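Local atomic coordinates of neutral ceramidase (Pseudomonas aeruginosa, PDB entry 2ZWS), a protein that hydrolyses the N-acyl linkage of ceramides to sphingosine and free fatty acid with the help of a zinc ion, and also catalyses the reverse synthesis. Residues A[199-204]-A[218-223]; A[58-63]-A[238-243]; A[303-308]-A[389-394]; A[445-450]-A[464-469]; A[532-537]-A[602-607]. All coordinates share one frame; numbering follows the deposited sequence. Where two conformers were deposited one is given.

Contact 1 (A[199-204]-A[218-223]). With ZN (zinc ion), chain B.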
# COMPACT_ATOMS: atom_id res chain seq x y z
N SER A 199 5.72 -8.91 8.07
CA SER A 199 6.68 -8.03 8.78
C SER A 199 6.04 -6.65 8.99
O SER A 199 5.47 -6.07 8.06
CB SER A 199 7.96 -7.86 7.95
OG SER A 199 8.66 -6.66 8.29
N TRP A 200 6.12 -6.12 10.22
CA TRP A 200 5.65 -4.75 10.49
C TRP A 200 6.84 -3.90 10.88
O TRP A 200 7.57 -4.22 11.83
CB TRP A 200 4.66 -4.69 11.66
CG TRP A 200 3.31 -5.26 11.37
CD1 TRP A 200 2.23 -4.58 10.87
CD2 TRP A 200 2.85 -6.60 11.61
NE1 TRP A 200 1.14 -5.41 10.76
CE2 TRP A 200 1.49 -6.66 11.21
CE3 TRP A 200 3.46 -7.77 12.13
CZ2 TRP A 200 0.72 -7.82 11.32
CZ3 TRP A 200 2.69 -8.95 12.22
CH2 TRP A 200 1.32 -8.96 11.81
N PHE A 201 7.05 -2.82 10.14
CA PHE A 201 8.18 -1.92 10.41
C PHE A 201 7.85 -0.56 9.76
O PHE A 201 7.42 -0.54 8.61
CB PHE A 201 9.49 -2.47 9.83
CG PHE A 201 10.63 -1.51 9.93
CD1 PHE A 201 11.07 -0.82 8.81
CD2 PHE A 201 11.30 -1.31 11.15
CE1 PHE A 201 12.12 0.10 8.89
CE2 PHE A 201 12.36 -0.37 11.25
CZ PHE A 201 12.78 0.32 10.11
N PRO A 202 8.02 0.55 10.50
CA PRO A 202 7.61 1.84 9.90
C PRO A 202 8.70 2.53 9.10
O PRO A 202 9.77 2.84 9.63
CB PRO A 202 7.23 2.69 11.12
CG PRO A 202 8.18 2.17 12.23
CD PRO A 202 8.51 0.70 11.89
N VAL A 203 8.40 2.80 7.83
CA VAL A 203 9.26 3.63 6.98
C VAL A 203 8.46 4.00 5.74
O VAL A 203 7.88 3.11 5.13
CB VAL A 203 10.62 2.92 6.61
CG1 VAL A 203 10.40 1.58 5.82
CG2 VAL A 203 11.56 3.90 5.87
N HIS A 204 8.41 5.29 5.40
CA HIS A 204 7.73 5.68 4.16
C HIS A 204 8.25 4.90 2.95
O HIS A 204 9.46 4.75 2.77
CB HIS A 204 7.82 7.19 3.88
CG HIS A 204 6.66 7.96 4.40
ND1 HIS A 204 6.46 8.20 5.75
CD2 HIS A 204 5.63 8.56 3.75
CE1 HIS A 204 5.34 8.88 5.90
NE2 HIS A 204 4.81 9.11 4.71
N ASP A 218 7.53 -0.09 -4.55
CA ASP A 218 8.53 0.65 -3.77
C ASP A 218 9.30 -0.25 -2.81
O ASP A 218 9.40 -1.45 -3.06
CB ASP A 218 7.88 1.85 -3.08
CG ASP A 218 8.87 2.99 -2.80
OD1 ASP A 218 9.59 2.94 -1.78
OD2 ASP A 218 8.90 3.95 -3.61
N ASN A 219 9.87 0.30 -1.73
CA ASN A 219 10.82 -0.51 -0.99
C ASN A 219 10.19 -1.71 -0.28
O ASN A 219 10.77 -2.80 -0.24
CB ASN A 219 11.71 0.34 -0.08
CG ASN A 219 10.95 1.16 0.96
OD1 ASN A 219 10.18 0.61 1.74
ND2 ASN A 219 11.23 2.48 1.02
N LYS A 220 8.99 -1.54 0.28
CA LYS A 220 8.32 -2.69 0.92
C LYS A 220 7.92 -3.73 -0.10
O LYS A 220 8.03 -4.93 0.15
CB LYS A 220 7.11 -2.22 1.74
CG LYS A 220 7.59 -1.47 3.05
CD LYS A 220 6.42 -1.23 3.98
CE LYS A 220 6.91 -0.64 5.34
NZ LYS A 220 7.74 -1.65 6.09
N GLY A 221 7.53 -3.28 -1.28
CA GLY A 221 7.22 -4.20 -2.37
C GLY A 221 8.44 -4.97 -2.82
O GLY A 221 8.31 -6.16 -3.20
N TYR A 222 9.61 -4.33 -2.85
CA TYR A 222 10.83 -5.06 -3.20
C TYR A 222 11.16 -6.11 -2.13
O TYR A 222 11.53 -7.24 -2.44
CB TYR A 222 12.06 -4.14 -3.38
CG TYR A 222 13.22 -5.02 -3.79
CD1 TYR A 222 14.17 -5.43 -2.86
CD2 TYR A 222 13.31 -5.51 -5.10
CE1 TYR A 222 15.20 -6.28 -3.21
CE2 TYR A 222 14.35 -6.37 -5.48
CZ TYR A 222 15.29 -6.76 -4.52
OH TYR A 222 16.31 -7.60 -4.85
N ALA A 223 10.99 -5.74 -0.86
CA ALA A 223 11.21 -6.74 0.21
C ALA A 223 10.34 -7.99 0.02
O ALA A 223 10.83 -9.12 0.15
CB ALA A 223 10.95 -6.09 1.56
ZN ZN B . 2.81 9.60 4.24
O HOH W 1 7.58 -4.29 7.11
O HOH W 2 2.90 10.48 2.32

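Contact 2 (A[58-63]-A[238-243]). With FMT (formic acid), chain E.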
# COMPACT_ATOMS: atom_id res chain seq x y z
N TYR A 58 -6.46 -10.81 7.30
CA TYR A 58 -5.66 -9.61 7.20
C TYR A 58 -5.12 -9.52 5.77
O TYR A 58 -4.61 -10.51 5.24
CB TYR A 58 -4.49 -9.67 8.20
CG TYR A 58 -3.47 -8.60 8.01
CD1 TYR A 58 -2.34 -8.80 7.20
CD2 TYR A 58 -3.63 -7.37 8.63
CE1 TYR A 58 -1.40 -7.80 7.00
CE2 TYR A 58 -2.68 -6.34 8.46
CZ TYR A 58 -1.58 -6.57 7.64
OH TYR A 58 -0.66 -5.56 7.47
N VAL A 59 -5.34 -8.37 5.12
CA VAL A 59 -4.83 -8.17 3.76
C VAL A 59 -3.92 -6.96 3.73
O VAL A 59 -4.33 -5.87 4.17
CB VAL A 59 -6.00 -8.00 2.70
CG1 VAL A 59 -5.44 -7.92 1.30
CG2 VAL A 59 -7.05 -9.14 2.80
N ASN A 60 -2.69 -7.14 3.27
CA ASN A 60 -1.82 -5.98 3.06
C ASN A 60 -1.69 -5.71 1.56
O ASN A 60 -1.56 -6.64 0.76
CB ASN A 60 -0.42 -6.18 3.69
CG ASN A 60 0.34 -4.88 3.86
OD1 ASN A 60 -0.18 -3.88 4.39
ND2 ASN A 60 1.58 -4.90 3.47
N THR A 61 -1.82 -4.44 1.17
CA THR A 61 -1.90 -4.06 -0.23
C THR A 61 -0.76 -3.12 -0.65
O THR A 61 -0.36 -2.20 0.12
CB THR A 61 -3.26 -3.36 -0.53
OG1 THR A 61 -3.36 -2.13 0.23
CG2 THR A 61 -4.47 -4.31 -0.23
N ASP A 62 -0.26 -3.32 -1.87
CA ASP A 62 0.75 -2.45 -2.45
C ASP A 62 0.13 -1.13 -2.99
O ASP A 62 0.15 -0.87 -4.20
CB ASP A 62 1.50 -3.18 -3.58
CG ASP A 62 2.39 -4.33 -3.11
OD1 ASP A 62 3.11 -4.18 -2.10
OD2 ASP A 62 2.43 -5.36 -3.81
N LEU A 63 -0.41 -0.33 -2.07
CA LEU A 63 -1.13 0.90 -2.40
C LEU A 63 -0.65 2.03 -1.51
O LEU A 63 -0.07 1.78 -0.44
CB LEU A 63 -2.65 0.73 -2.15
CG LEU A 63 -3.31 -0.36 -3.00
CD1 LEU A 63 -4.72 -0.59 -2.55
CD2 LEU A 63 -3.26 0.04 -4.48
N VAL A 238 4.11 -16.34 0.58
CA VAL A 238 3.57 -14.97 0.63
C VAL A 238 4.22 -14.22 1.77
O VAL A 238 4.13 -14.63 2.94
CB VAL A 238 2.04 -14.95 0.76
CG1 VAL A 238 1.50 -13.50 0.78
CG2 VAL A 238 1.40 -15.76 -0.40
N ALA A 239 4.88 -13.13 1.42
CA ALA A 239 5.53 -12.24 2.39
C ALA A 239 4.95 -10.84 2.27
O ALA A 239 5.07 -10.21 1.23
CB ALA A 239 7.02 -12.15 2.13
N ALA A 240 4.32 -10.38 3.34
CA ALA A 240 3.82 -9.00 3.40
C ALA A 240 4.77 -8.14 4.25
O ALA A 240 5.17 -8.53 5.33
CB ALA A 240 2.40 -8.94 4.00
N PHE A 241 5.10 -6.95 3.75
CA PHE A 241 5.80 -5.95 4.53
C PHE A 241 4.82 -4.81 4.79
O PHE A 241 4.47 -4.05 3.86
CB PHE A 241 7.07 -5.49 3.81
CG PHE A 241 8.16 -6.49 3.94
CD1 PHE A 241 8.13 -7.63 3.15
CD2 PHE A 241 9.18 -6.34 4.89
CE1 PHE A 241 9.12 -8.64 3.28
CE2 PHE A 241 10.17 -7.34 5.02
CZ PHE A 241 10.11 -8.48 4.24
N ALA A 242 4.36 -4.75 6.04
CA ALA A 242 3.35 -3.80 6.50
C ALA A 242 3.97 -2.64 7.30
O ALA A 242 5.14 -2.70 7.74
CB ALA A 242 2.32 -4.51 7.38
N GLN A 243 3.19 -1.57 7.44
CA GLN A 243 3.59 -0.38 8.21
C GLN A 243 3.19 -0.45 9.67
O GLN A 243 2.28 -1.19 10.04
CB GLN A 243 2.94 0.88 7.62
CG GLN A 243 3.42 1.20 6.22
CD GLN A 243 4.80 1.81 6.18
OE1 GLN A 243 5.48 1.99 7.23
NE2 GLN A 243 5.23 2.18 4.97
C FMT E . 4.24 -5.95 1.10
O1 FMT E . 4.65 -5.48 -0.01
O2 FMT E . 3.08 -6.28 1.49
O HOH W 3 0.53 -1.85 6.22

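Contact 3 (A[303-308]-A[389-394])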
# COMPACT_ATOMS: atom_id res chain seq x y z
N ASP A 303 -17.99 8.25 14.52
CA ASP A 303 -18.19 9.60 14.01
C ASP A 303 -17.26 10.58 14.76
O ASP A 303 -17.37 10.79 16.00
CB ASP A 303 -19.66 10.01 14.16
CG ASP A 303 -19.97 11.34 13.47
OD1 ASP A 303 -19.04 12.02 12.96
OD2 ASP A 303 -21.18 11.68 13.40
N PHE A 304 -16.30 11.14 14.01
CA PHE A 304 -15.28 12.03 14.59
C PHE A 304 -15.82 13.44 14.86
O PHE A 304 -15.21 14.20 15.63
CB PHE A 304 -14.02 12.05 13.68
CG PHE A 304 -12.96 11.06 14.09
CD1 PHE A 304 -13.31 9.76 14.44
CD2 PHE A 304 -11.63 11.44 14.13
CE1 PHE A 304 -12.32 8.84 14.85
CE2 PHE A 304 -10.65 10.53 14.54
CZ PHE A 304 -11.00 9.25 14.91
N THR A 305 -16.96 13.77 14.28
CA THR A 305 -17.51 15.14 14.41
C THR A 305 -17.97 15.37 15.86
O THR A 305 -18.81 14.64 16.39
CB THR A 305 -18.65 15.35 13.40
OG1 THR A 305 -18.12 15.20 12.06
CG2 THR A 305 -19.23 16.76 13.53
N ARG A 306 -17.39 16.41 16.48
CA ARG A 306 -17.58 16.73 17.90
C ARG A 306 -17.44 15.54 18.86
O ARG A 306 -18.16 15.40 19.85
CB ARG A 306 -18.81 17.62 18.18
CG ARG A 306 -20.12 17.21 17.54
CD ARG A 306 -21.06 18.41 17.46
NE ARG A 306 -22.13 18.23 16.48
CZ ARG A 306 -22.11 18.72 15.24
NH1 ARG A 306 -23.13 18.49 14.42
NH2 ARG A 306 -21.08 19.44 14.81
N LEU A 307 -16.46 14.69 18.57
CA LEU A 307 -16.17 13.57 19.44
C LEU A 307 -15.61 14.03 20.79
O LEU A 307 -14.56 14.65 20.83
CB LEU A 307 -15.17 12.62 18.77
CG LEU A 307 -14.80 11.35 19.54
CD1 LEU A 307 -16.00 10.42 19.68
CD2 LEU A 307 -13.66 10.64 18.80
N PRO A 308 -16.31 13.69 21.89
CA PRO A 308 -15.80 14.05 23.21
C PRO A 308 -14.59 13.21 23.60
O PRO A 308 -14.56 12.00 23.36
CB PRO A 308 -16.98 13.71 24.14
CG PRO A 308 -18.17 13.59 23.25
CD PRO A 308 -17.60 12.98 21.99
N THR A 389 -12.71 15.60 3.23
CA THR A 389 -11.99 14.62 4.04
C THR A 389 -13.01 13.81 4.84
O THR A 389 -14.13 14.25 5.04
CB THR A 389 -11.00 15.32 5.00
OG1 THR A 389 -11.62 16.49 5.59
CG2 THR A 389 -9.73 15.73 4.27
N PRO A 390 -12.65 12.57 5.25
CA PRO A 390 -13.62 11.74 6.00
C PRO A 390 -14.01 12.26 7.37
O PRO A 390 -13.28 13.03 7.99
CB PRO A 390 -12.90 10.39 6.15
CG PRO A 390 -11.48 10.63 5.82
CD PRO A 390 -11.38 11.87 4.98
N THR A 391 -15.17 11.79 7.84
CA THR A 391 -15.70 12.13 9.15
C THR A 391 -16.03 10.91 10.00
O THR A 391 -16.12 11.02 11.21
CB THR A 391 -16.97 12.99 9.01
OG1 THR A 391 -17.98 12.24 8.33
CG2 THR A 391 -16.65 14.29 8.23
N VAL A 392 -16.25 9.75 9.36
CA VAL A 392 -16.63 8.54 10.08
C VAL A 392 -15.52 7.54 9.79
O VAL A 392 -15.28 7.22 8.63
CB VAL A 392 -18.00 7.98 9.60
CG1 VAL A 392 -18.28 6.58 10.21
CG2 VAL A 392 -19.13 9.00 9.89
N LEU A 393 -14.83 7.10 10.84
CA LEU A 393 -13.59 6.36 10.64
C LEU A 393 -13.60 5.01 11.35
O LEU A 393 -14.17 4.89 12.44
CB LEU A 393 -12.39 7.20 11.12
CG LEU A 393 -12.12 8.46 10.28
CD1 LEU A 393 -11.08 9.27 10.96
CD2 LEU A 393 -11.66 8.06 8.88
N PRO A 394 -12.99 3.98 10.72
CA PRO A 394 -12.98 2.65 11.30
C PRO A 394 -11.87 2.53 12.35
O PRO A 394 -10.73 2.98 12.12
CB PRO A 394 -12.65 1.76 10.10
CG PRO A 394 -11.74 2.61 9.22
CD PRO A 394 -12.27 4.05 9.43
O HOH W 4 -19.96 12.59 10.29

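Contact 4 (A[445-450]-A[464-469]). With ZN (zinc ion), chain B; FMT (formic acid), chain D.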
# COMPACT_ATOMS: atom_id res chain seq x y z
N TYR A 445 -8.33 6.23 5.15
CA TYR A 445 -7.18 7.13 5.24
C TYR A 445 -7.64 8.51 5.62
O TYR A 445 -8.44 9.13 4.93
CB TYR A 445 -6.45 7.17 3.90
CG TYR A 445 -5.23 8.04 3.96
CD1 TYR A 445 -4.03 7.59 4.52
CD2 TYR A 445 -5.30 9.35 3.49
CE1 TYR A 445 -2.91 8.44 4.60
CE2 TYR A 445 -4.19 10.18 3.53
CZ TYR A 445 -3.00 9.74 4.10
OH TYR A 445 -1.92 10.57 4.16
N ALA A 446 -7.12 9.00 6.75
CA ALA A 446 -7.52 10.32 7.26
C ALA A 446 -6.25 11.10 7.63
O ALA A 446 -6.16 11.69 8.71
CB ALA A 446 -8.46 10.15 8.45
N SER A 447 -5.31 11.13 6.69
CA SER A 447 -4.10 11.95 6.79
C SER A 447 -3.23 11.60 8.00
O SER A 447 -3.01 10.46 8.27
CB SER A 447 -4.49 13.44 6.69
OG SER A 447 -5.03 13.69 5.40
N TYR A 448 -2.74 12.59 8.75
CA TYR A 448 -1.68 12.36 9.74
C TYR A 448 -2.14 12.47 11.19
O TYR A 448 -3.14 13.14 11.49
CB TYR A 448 -0.46 13.28 9.48
CG TYR A 448 0.34 12.88 8.25
CD1 TYR A 448 -0.08 13.21 6.96
CD2 TYR A 448 1.54 12.19 8.38
CE1 TYR A 448 0.66 12.80 5.81
CE2 TYR A 448 2.30 11.81 7.29
CZ TYR A 448 1.87 12.10 5.98
OH TYR A 448 2.64 11.67 4.89
N VAL A 449 -1.43 11.79 12.09
CA VAL A 449 -1.67 11.94 13.52
C VAL A 449 -0.36 12.16 14.26
O VAL A 449 0.54 11.34 14.26
CB VAL A 449 -2.42 10.73 14.12
CG1 VAL A 449 -2.70 10.96 15.59
CG2 VAL A 449 -3.73 10.45 13.34
N THR A 450 -0.35 13.28 14.94
CA THR A 450 0.79 13.79 15.64
C THR A 450 0.36 13.90 17.14
O THR A 450 -0.83 14.02 17.45
CB THR A 450 0.97 15.12 14.91
OG1 THR A 450 2.21 15.33 14.22
CG2 THR A 450 0.04 16.16 15.22
N SER A 464 -1.25 18.52 8.79
CA SER A 464 -2.16 17.50 8.21
C SER A 464 -2.81 16.62 9.27
O SER A 464 -3.37 15.55 8.95
CB SER A 464 -1.47 16.64 7.14
OG SER A 464 -1.32 17.39 5.94
N THR A 465 -2.75 17.05 10.54
CA THR A 465 -3.50 16.39 11.61
C THR A 465 -4.89 17.02 11.62
O THR A 465 -5.11 18.11 12.18
CB THR A 465 -2.75 16.49 12.95
OG1 THR A 465 -1.51 15.78 12.87
CG2 THR A 465 -3.60 15.94 14.10
N LEU A 466 -5.82 16.38 10.93
CA LEU A 466 -7.05 17.05 10.50
C LEU A 466 -7.92 17.59 11.62
O LEU A 466 -8.49 18.68 11.50
CB LEU A 466 -7.91 16.12 9.61
CG LEU A 466 -7.24 15.67 8.31
CD1 LEU A 466 -8.13 14.63 7.63
CD2 LEU A 466 -6.94 16.83 7.37
N TYR A 467 -8.08 16.81 12.68
CA TYR A 467 -9.15 17.06 13.66
C TYR A 467 -8.70 17.87 14.88
O TYR A 467 -9.37 17.88 15.91
CB TYR A 467 -9.82 15.73 14.06
CG TYR A 467 -10.18 14.92 12.82
CD1 TYR A 467 -11.28 15.26 12.02
CD2 TYR A 467 -9.38 13.83 12.41
CE1 TYR A 467 -11.59 14.53 10.85
CE2 TYR A 467 -9.68 13.09 11.24
CZ TYR A 467 -10.79 13.44 10.48
OH TYR A 467 -11.06 12.71 9.33
N GLY A 468 -7.55 18.50 14.75
CA GLY A 468 -7.04 19.41 15.78
C GLY A 468 -6.04 18.80 16.74
O GLY A 468 -5.59 17.64 16.58
N PRO A 469 -5.69 19.54 17.78
CA PRO A 469 -4.59 19.16 18.66
C PRO A 469 -4.83 17.84 19.41
O PRO A 469 -3.88 17.18 19.80
CB PRO A 469 -4.50 20.35 19.64
CG PRO A 469 -5.84 21.00 19.60
CD PRO A 469 -6.32 20.82 18.19
ZN ZN B . 2.81 9.60 4.24
C FMT D . -10.58 7.91 2.71
O1 FMT D . -10.51 6.88 3.42
O2 FMT D . -11.17 7.96 1.61
O HOH W 5 -5.66 13.42 10.79
O HOH W 6 -3.18 15.29 17.70
O HOH W 2 2.90 10.48 2.32

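Contact 5 (A[532-537]-A[602-607])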
# COMPACT_ATOMS: atom_id res chain seq x y z
N GLU A 532 22.42 -8.77 -31.47
CA GLU A 532 22.70 -10.20 -31.68
C GLU A 532 22.94 -10.97 -30.39
O GLU A 532 22.44 -12.08 -30.23
CB GLU A 532 23.92 -10.38 -32.61
CG GLU A 532 24.12 -11.80 -33.14
CD GLU A 532 25.39 -11.93 -33.96
OE1 GLU A 532 25.97 -10.89 -34.34
OE2 GLU A 532 25.83 -13.08 -34.22
N SER A 533 23.70 -10.38 -29.48
CA SER A 533 24.12 -11.08 -28.26
C SER A 533 24.33 -10.11 -27.10
O SER A 533 24.60 -8.92 -27.30
CB SER A 533 25.40 -11.87 -28.51
OG SER A 533 26.53 -11.00 -28.61
N TYR A 534 24.22 -10.65 -25.88
CA TYR A 534 24.41 -9.88 -24.65
C TYR A 534 25.13 -10.74 -23.64
O TYR A 534 25.16 -11.96 -23.77
CB TYR A 534 23.05 -9.47 -24.04
CG TYR A 534 22.20 -8.56 -24.90
CD1 TYR A 534 21.37 -9.08 -25.89
CD2 TYR A 534 22.21 -7.20 -24.70
CE1 TYR A 534 20.57 -8.24 -26.67
CE2 TYR A 534 21.41 -6.35 -25.48
CZ TYR A 534 20.61 -6.88 -26.45
OH TYR A 534 19.83 -6.07 -27.23
N ARG A 535 25.68 -10.09 -22.62
CA ARG A 535 26.32 -10.75 -21.49
C ARG A 535 25.50 -10.49 -20.23
O ARG A 535 24.72 -9.54 -20.17
CB ARG A 535 27.73 -10.20 -21.26
CG ARG A 535 28.62 -10.25 -22.50
CD ARG A 535 30.08 -10.25 -22.12
NE ARG A 535 30.91 -10.71 -23.24
CZ ARG A 535 31.25 -11.98 -23.46
NH1 ARG A 535 30.85 -12.94 -22.63
NH2 ARG A 535 32.00 -12.29 -24.51
N ILE A 536 25.69 -11.33 -19.22
CA ILE A 536 25.06 -11.09 -17.93
C ILE A 536 25.44 -9.70 -17.43
O ILE A 536 26.61 -9.29 -17.52
CB ILE A 536 25.41 -12.20 -16.91
CG1 ILE A 536 24.68 -13.49 -17.28
CG2 ILE A 536 25.03 -11.76 -15.50
CD1 ILE A 536 25.06 -14.72 -16.42
N GLY A 537 24.45 -8.95 -16.96
CA GLY A 537 24.67 -7.60 -16.48
C GLY A 537 24.27 -6.56 -17.52
O GLY A 537 24.11 -5.40 -17.19
N TRP A 602 15.07 -5.56 -20.28
CA TRP A 602 15.42 -6.66 -19.39
C TRP A 602 16.88 -6.50 -18.99
O TRP A 602 17.78 -6.54 -19.84
CB TRP A 602 15.23 -7.99 -20.11
CG TRP A 602 15.53 -9.23 -19.27
CD1 TRP A 602 15.26 -9.40 -17.94
CD2 TRP A 602 16.12 -10.47 -19.74
NE1 TRP A 602 15.65 -10.69 -17.55
CE2 TRP A 602 16.18 -11.34 -18.62
CE3 TRP A 602 16.60 -10.92 -20.98
CZ2 TRP A 602 16.71 -12.65 -18.70
CZ3 TRP A 602 17.12 -12.24 -21.07
CH2 TRP A 602 17.16 -13.08 -19.93
N SER A 603 17.12 -6.31 -17.70
CA SER A 603 18.48 -6.31 -17.18
C SER A 603 18.81 -7.74 -16.80
O SER A 603 18.22 -8.29 -15.86
CB SER A 603 18.57 -5.36 -16.00
OG SER A 603 18.28 -4.03 -16.42
N ILE A 604 19.74 -8.36 -17.53
CA ILE A 604 20.01 -9.80 -17.41
C ILE A 604 20.77 -10.07 -16.12
O ILE A 604 21.91 -9.63 -15.98
CB ILE A 604 20.83 -10.32 -18.64
CG1 ILE A 604 20.11 -10.03 -19.95
CG2 ILE A 604 21.09 -11.82 -18.50
CD1 ILE A 604 21.04 -9.94 -21.14
N PRO A 605 20.11 -10.75 -15.15
CA PRO A 605 20.72 -10.91 -13.82
C PRO A 605 21.73 -12.06 -13.74
O PRO A 605 21.68 -12.96 -14.56
CB PRO A 605 19.51 -11.22 -12.94
CG PRO A 605 18.63 -12.03 -13.82
CD PRO A 605 18.76 -11.35 -15.20
N PRO A 606 22.62 -12.03 -12.73
CA PRO A 606 23.50 -13.18 -12.46
C PRO A 606 22.69 -14.45 -12.34
O PRO A 606 21.61 -14.44 -11.75
CB PRO A 606 24.13 -12.83 -11.11
CG PRO A 606 24.12 -11.33 -11.08
CD PRO A 606 22.87 -10.91 -11.80
N GLY A 607 23.20 -15.53 -12.93
CA GLY A 607 22.51 -16.80 -12.87
C GLY A 607 21.61 -17.15 -14.02
O GLY A 607 21.03 -18.23 -14.03
O HOH W 7 21.56 -4.08 -16.54

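Contact 1 (A[199-204]-A[218-223])
Lys-220, in the first turn of helix 218-231, reaches segment 199-204 and donates to the carbonyl of Phe-201. Its CB rises from the helix toward that segment. CG lies anti to the carbonyl carbon (chi1 -72°), and the side chain stays extended as far as CE. CE lies 3.3 Å from Phe-201 O and 3.9 Å from Val-203 O. The last torsion bends the side chain and sets NZ 2.8 Å from Phe-201 O. The ammonium group lies 24° out of that carbonyl plane, near the plane of the Phe-201 ring at its edge. NZ also donates, at 2.8 Å, to water 1, which bonds Ser-199 OG and, weakly, Ser-199 O. Gln-276 of helix 265-286 is a further partner of NZ. One residue earlier, Asn-219 ND2 makes a weak bond of 3.4 Å to His-204 O. Gln-276 also holds Asn-219 OD1. His-204 NE2 binds the zinc ion, and its ND1 is hydrogen-bonded to Leu-249 O. The lysine is buried, and its positive charge, if kept, would be balanced by neutral oxygens of the backbone, a side chain and water. Its bonds tie this helix to the backbone that carries a zinc ligand.

Contact 2 (A[58-63]-A[238-243])
The inferred substrate site of the N-terminal domain includes Asn-60, whose side chain spans from strand 55-61 to strand 238-242. The two strands are members of one large curled sheet but are not paired with each other here. Their short axes pass 7.4 Å apart at 73°. CG of Asn-60 lies anti to the backbone N (chi1 -163°), which carries the amide across toward strand 238-242. Its CB rests 4.0 Å from Ala-240 CB. The amide ND2 has two acceptors: a weak, bent bond of 3.0 Å to Phe-241 O, and one of 2.8 Å to O2 of a formic acid molecule, probably from the crystallisation liquor. On the other branch, water 3 lies 2.8 Å from OD1, to which it can donate, and accepts from Gln-243 N. It bridges the two segments. Tyr-58 meets the second strand with its OH, 3.2 Å from Ala-242 CB. That methyl lies near the plane of the ring, at its edge, while Asn-439 ND2 is the hydrogen-bond partner of the hydroxyl. Strand 91-95 pairs with strand 55-61, and strand 194-200 pairs with strand 238-242. Helix 218-231 packs against Phe-241, whose CB points away from strand 55-61.

Contact 3 (A[303-308]-A[389-394])
Asp-303 and Val-392 form an antiparallel non-hydrogen-bonded pair, with CA atoms 4.4 Å apart, and just beyond it Phe-304 N donates to Thr-391 O. That bond is short, 2.8 Å, and nearly straight at the hydrogen (166°), with the donor close to the line of the C=O. Leu-393 then meets the Phe-304 ring. Its CD1 methyl sits over the centre of one face, 3.7 Å from the centroid and 8° off the ring normal, a CH-pi contact. The two side chains cross at about a right angle. The Phe-304 ring also meets Tyr-467 edge-to-face. Farther along, Thr-305 and Thr-391 lie side by side and point the same way, with Thr-305 OG1 3.9 Å from Thr-391 CB. Asp-303 OD1 accepts from Thr-305 N, which comes from above the carboxylate plane. Water 4 bridges this oxygen to Thr-391 OG1. The bond to Thr-305 N closes an Asx turn, here at the end of edge strand 295-303, where the chain leaves its antiparallel neighbour 392-400.

Contact 4 (A[445-450]-A[464-469])
This is a buried loop-to-loop contact in the N-terminal domain, around the base of the zinc ligand Tyr-448. The first segment, 445-450, holds the short strand 448-449. Residues 464-469 lie in the loop between helices 452-457 and 471-488. The touching parts run at about a right angle. Tyr-448 N donates to Ser-464 O at 3.0 Å, from above the carbonyl plane. In return, Thr-465 CA makes a CA-H...O contact of 3.3 Å to Tyr-448 O. Water 5 joins both segments: it donates to Ala-446 O and Tyr-448 O and accepts from Leu-466 N. Thr-465 to Gly-468 form a type I beta turn. The ends of Leu-466 and Tyr-467 approach the first segment. Leu-466 CG packs 3.9 Å from Ser-447 CB, and its CD1 lies 3.7 Å from Ala-446 O. Tyr-467 OH lies 3.8 Å from Ala-446 CB, which sits near the ring plane at its edge. That hydroxyl bonds Pro-390 O. The CB of Ser-464 lies 3.7 Å from Tyr-448 CD1, obliquely to the ring. At the far end of this ring OH binds the zinc ion at 2.2 Å, and Arg-160 is a further partner. His-97, His-204 and Glu-411 are the other protein ligands, and water 2 also binds. Tyr-445, inferred to bind substrate, turns its OH to Glu-411, and its backbone N donates to a formic acid molecule, probably from the crystallisation liquor, at 2.9 Å.

Contact 5 (A[532-537]-A[602-607])
The two segments come together where Gly-537 N donates to Ile-604 O at 2.8 Å, and their touching parts run 73° apart. Gly-537 has a positive phi of 100°, at the bend where the chain passes from strand 533-535 into strand 539-545. Ile-604 follows the end of strand 595-603 and carries the apolar part of the contact. Its CG1 lies anti to the carbonyl carbon (chi1 -57°), and the CD1 beyond it reaches Tyr-534 CB at 3.6 Å. The same methyl lies 3.8 Å from Arg-535 O and oblique to the tyrosine ring. Ile-604 CG2, the other branch, meets Ile-536 CG1 at 4.1 Å. The two isoleucine side chains cross at about a right angle. Ile-536 CG2 packs on the Pro-605 to Pro-606 link, 3.7 Å from both Pro-605 O and Pro-606 N, and its CD1 approaches Gly-607 N. Water 7 donates to Gly-537 O and has a weak bond with Ser-603 OG. Ile-604 is buried, whereas Ile-536 and the two glycines are exposed. Strand 533-535 is an edge strand that pairs with strand 629-642, and strand 595-603 pairs with 539-545 in another sheet. Ile-604 packs on Val-641 and Val-540, one from each sheet of this beta-sandwich domain.

Contacts 1 and 4 meet at the zinc ion: His-204 of the first and Tyr-448 of the second are both ligands, with His-204 NE2 3.4 Å from Tyr-448 OH, and water 2 is common to them. Contact 2 adjoins contact 1 through the paired strands 194-200 and 238-242, and Val-203 O lies 2.8 Å from Gln-243 NE2. The Asn-60 side chain of contact 2 is about 14 Å from the zinc ion. Contact 3 touches contact 4, with Leu-393 CD1 3.7 Å from Ala-446 CB. Contact 5 belongs to the C-terminal domain. Its centre is about 54 Å from that of contact 3, and the Pro-605 side chain is about 11 Å from the magnesium ion.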